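Local coordinates for protein probable LacI-family transcriptional regulator (Corynebacterium glutamicum ATCC 13032, PDB 3BIL) that probably binds regulatory DNA as a LacI-family transcription factor, with a helix-turn-helix domain joined to a periplasmic-binding-protein-like core, at the interface of chains A and B. Sequence-based numbering; all coordinates share one arbitrary frame. Chains: chain A/B, Probable LacI-family transcriptional regulator.

The interface of chains A and B. Residues chain A 283-286, 288; chain B 257-258, 261, 286.
The imidazole of B:His261 turns one face to three carbonyl oxygens of chain A, those of A:Ala283, A:Leu284 and A:Gln285, all over its rim rather than its centre; from this same side the ring of A:Pro288 comes obliquely to its CE1–NE2 edge. This is part of the two-fold interface between the periplasmic-binding-protein-like cores of a LacI-family regulator, a family that commonly dimerises through this region. A:Gln285 O stands off the face beyond the ND1–CE1 edge, 3.6 Å from CE1 of B:His261. A:Leu284 O lies 4.1 Å from ND1 of B:His261, and A:Ala283 O 4.1 Å from its NE2, so the face meets carbonyls without a hydrogen bond; their partial negative charge might favour a protonated imidazole. CG of B:His261 is anti to the backbone N (chi1 177°), which points the ring forward, toward the C-terminal end of helix 250-262; chi2 of 74° sets its face toward the carbonyls. A:Pro288 CG approaches CE1 of B:His261 at 4.0 Å. The rings of A:Pro286 and B:Pro286 meet tip to tip, CD to CD at 3.7 Å, each proline touching its own symmetry twin at the two-fold axis. Alongside the helix, one turn back from the histidine, A:Leu284, at the end of 3-10 helix 280-284, crosses B:Glu258 obliquely: its CD1 methyl rests 3.9 Å from CB of B:Glu258, and CD2 lies by the CA and CG of that residue. CG of B:Glu258 is anti to the backbone N (chi1 -178°) and the chain runs on extended, offering its aliphatic stem to the leucine. One residue earlier, the CG2 branch of B:Ile257 reaches CB of A:Leu284 at 4.1 Å.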
ATOM      1  N   ALA A 283       9.823  -4.574  -8.475  1.00 36.01           N
ATOM      2  CA  ALA A 283      11.147  -4.355  -9.083  1.00 36.02           C
ATOM      3  C   ALA A 283      12.289  -5.108  -8.396  1.00 43.05           C
ATOM      4  O   ALA A 283      13.429  -5.103  -8.894  1.00 47.60           O
ATOM      5  CB  ALA A 283      11.449  -2.874  -9.100  1.00 34.36           C
ATOM      6  N   LEU A 284      11.991  -5.737  -7.251  1.00 45.19           N
ATOM      7  CA  LEU A 284      13.032  -6.317  -6.386  1.00 48.50           C
ATOM      8  C   LEU A 284      12.899  -7.826  -6.103  1.00 52.22           C
ATOM      9  O   LEU A 284      13.603  -8.347  -5.230  1.00 56.92           O
ATOM     10  CB  LEU A 284      13.136  -5.553  -5.042  1.00 43.88           C
ATOM     11  CG  LEU A 284      13.100  -4.022  -5.014  1.00 40.45           C
ATOM     12  CD1 LEU A 284      12.868  -3.573  -3.606  1.00 36.24           C
ATOM     13  CD2 LEU A 284      14.331  -3.354  -5.627  1.00 36.18           C
ATOM     14  N   GLN A 285      11.979  -8.497  -6.805  1.00 51.05           N
ATOM     15  CA  GLN A 285      11.924  -9.956  -6.913  1.00 49.12           C
ATOM     16  C   GLN A 285      13.297 -10.483  -7.432  1.00 49.21           C
ATOM     17  O   GLN A 285      14.056  -9.711  -8.029  1.00 54.54           O
ATOM     18  CB  GLN A 285      10.774 -10.376  -7.876  1.00 48.96           C
ATOM     19  CG  GLN A 285       9.303  -9.935  -7.538  1.00 47.54           C
ATOM     20  CD  GLN A 285       8.795 -10.375  -6.142  1.00 51.03           C
ATOM     21  OE1 GLN A 285       8.459 -11.559  -5.910  1.00 47.86           O
ATOM     22  NE2 GLN A 285       8.726  -9.406  -5.209  1.00 48.16           N
ATOM     23  N   PRO A 286      13.647 -11.773  -7.190  1.00 47.81           N
ATOM     24  CA  PRO A 286      14.897 -12.325  -7.791  1.00 46.94           C
ATOM     25  C   PRO A 286      14.990 -12.142  -9.302  1.00 46.90           C
ATOM     26  O   PRO A 286      16.084 -12.002  -9.835  1.00 50.61           O
ATOM     27  CB  PRO A 286      14.863 -13.827  -7.438  1.00 45.43           C
ATOM     28  CG  PRO A 286      13.432 -14.083  -6.956  1.00 52.33           C
ATOM     29  CD  PRO A 286      12.974 -12.769  -6.337  1.00 51.17           C
ATOM     30  N   PRO A 288      13.259  -9.379 -11.547  1.00 44.78           N
ATOM     31  CA  PRO A 288      12.274  -8.322 -11.467  1.00 43.37           C
ATOM     32  C   PRO A 288      11.160  -8.514 -12.497  1.00 38.26           C
ATOM     33  O   PRO A 288      11.366  -9.190 -13.506  1.00 34.11           O
ATOM     34  CB  PRO A 288      13.111  -7.070 -11.728  1.00 46.90           C
ATOM     35  CG  PRO A 288      14.494  -7.475 -11.218  1.00 45.23           C
ATOM     36  CD  PRO A 288      14.622  -8.855 -11.734  1.00 44.18           C
TER
ATOM     37  N   ILE B 257      15.370  -5.000   1.565  1.00 32.32           N
ATOM     38  CA  ILE B 257      15.232  -5.905   0.402  1.00 30.77           C
ATOM     39  C   ILE B 257      16.004  -5.383  -0.791  1.00 29.40           C
ATOM     40  O   ILE B 257      16.761  -6.147  -1.443  1.00 34.72           O
ATOM     41  CB  ILE B 257      13.737  -6.234   0.022  1.00 33.94           C
ATOM     42  CG1 ILE B 257      13.070  -7.072   1.130  1.00 29.28           C
ATOM     43  CG2 ILE B 257      13.688  -7.014  -1.265  1.00 25.62           C
ATOM     44  CD1 ILE B 257      11.518  -7.067   1.107  1.00 28.66           C
ATOM     45  N   GLU B 258      15.840  -4.088  -1.064  1.00 29.10           N
ATOM     46  CA  GLU B 258      16.565  -3.404  -2.157  1.00 29.98           C
ATOM     47  C   GLU B 258      18.080  -3.550  -1.973  1.00 31.41           C
ATOM     48  O   GLU B 258      18.826  -3.877  -2.937  1.00 31.28           O
ATOM     49  CB  GLU B 258      16.159  -1.943  -2.194  1.00 29.84           C
ATOM     50  CG  GLU B 258      16.771  -1.033  -3.317  1.00 33.41           C
ATOM     51  CD  GLU B 258      16.248   0.448  -3.223  1.00 37.28           C
ATOM     52  OE1 GLU B 258      16.813   1.324  -3.912  1.00 44.05           O
ATOM     53  OE2 GLU B 258      15.292   0.748  -2.425  1.00 36.40           O
ATOM     54  N   HIS B 261      19.117  -7.120  -2.815  1.00 39.55           N
ATOM     55  CA  HIS B 261      18.995  -7.290  -4.269  1.00 43.83           C
ATOM     56  C   HIS B 261      20.121  -6.576  -4.997  1.00 46.11           C
ATOM     57  O   HIS B 261      20.855  -7.220  -5.752  1.00 47.62           O
ATOM     58  CB  HIS B 261      17.622  -6.834  -4.805  1.00 46.67           C
ATOM     59  CG  HIS B 261      17.480  -6.925  -6.300  1.00 48.63           C
ATOM     60  ND1 HIS B 261      17.329  -8.124  -6.970  1.00 51.31           N
ATOM     61  CD2 HIS B 261      17.435  -5.961  -7.250  1.00 48.76           C
ATOM     62  CE1 HIS B 261      17.211  -7.897  -8.265  1.00 47.70           C
ATOM     63  NE2 HIS B 261      17.273  -6.594  -8.463  1.00 49.79           N
ATOM     64  N   PRO B 286      11.120 -15.688  -2.489  1.00 45.53           N
ATOM     65  CA  PRO B 286      11.673 -17.074  -2.606  1.00 41.86           C
ATOM     66  C   PRO B 286      11.966 -17.729  -1.255  1.00 42.08           C
ATOM     67  O   PRO B 286      11.713 -18.927  -1.085  1.00 44.05           O
ATOM     68  CB  PRO B 286      12.976 -16.883  -3.399  1.00 40.41           C
ATOM     69  CG  PRO B 286      13.207 -15.334  -3.421  1.00 47.53           C
ATOM     70  CD  PRO B 286      11.827 -14.743  -3.378  1.00 45.13           C
TER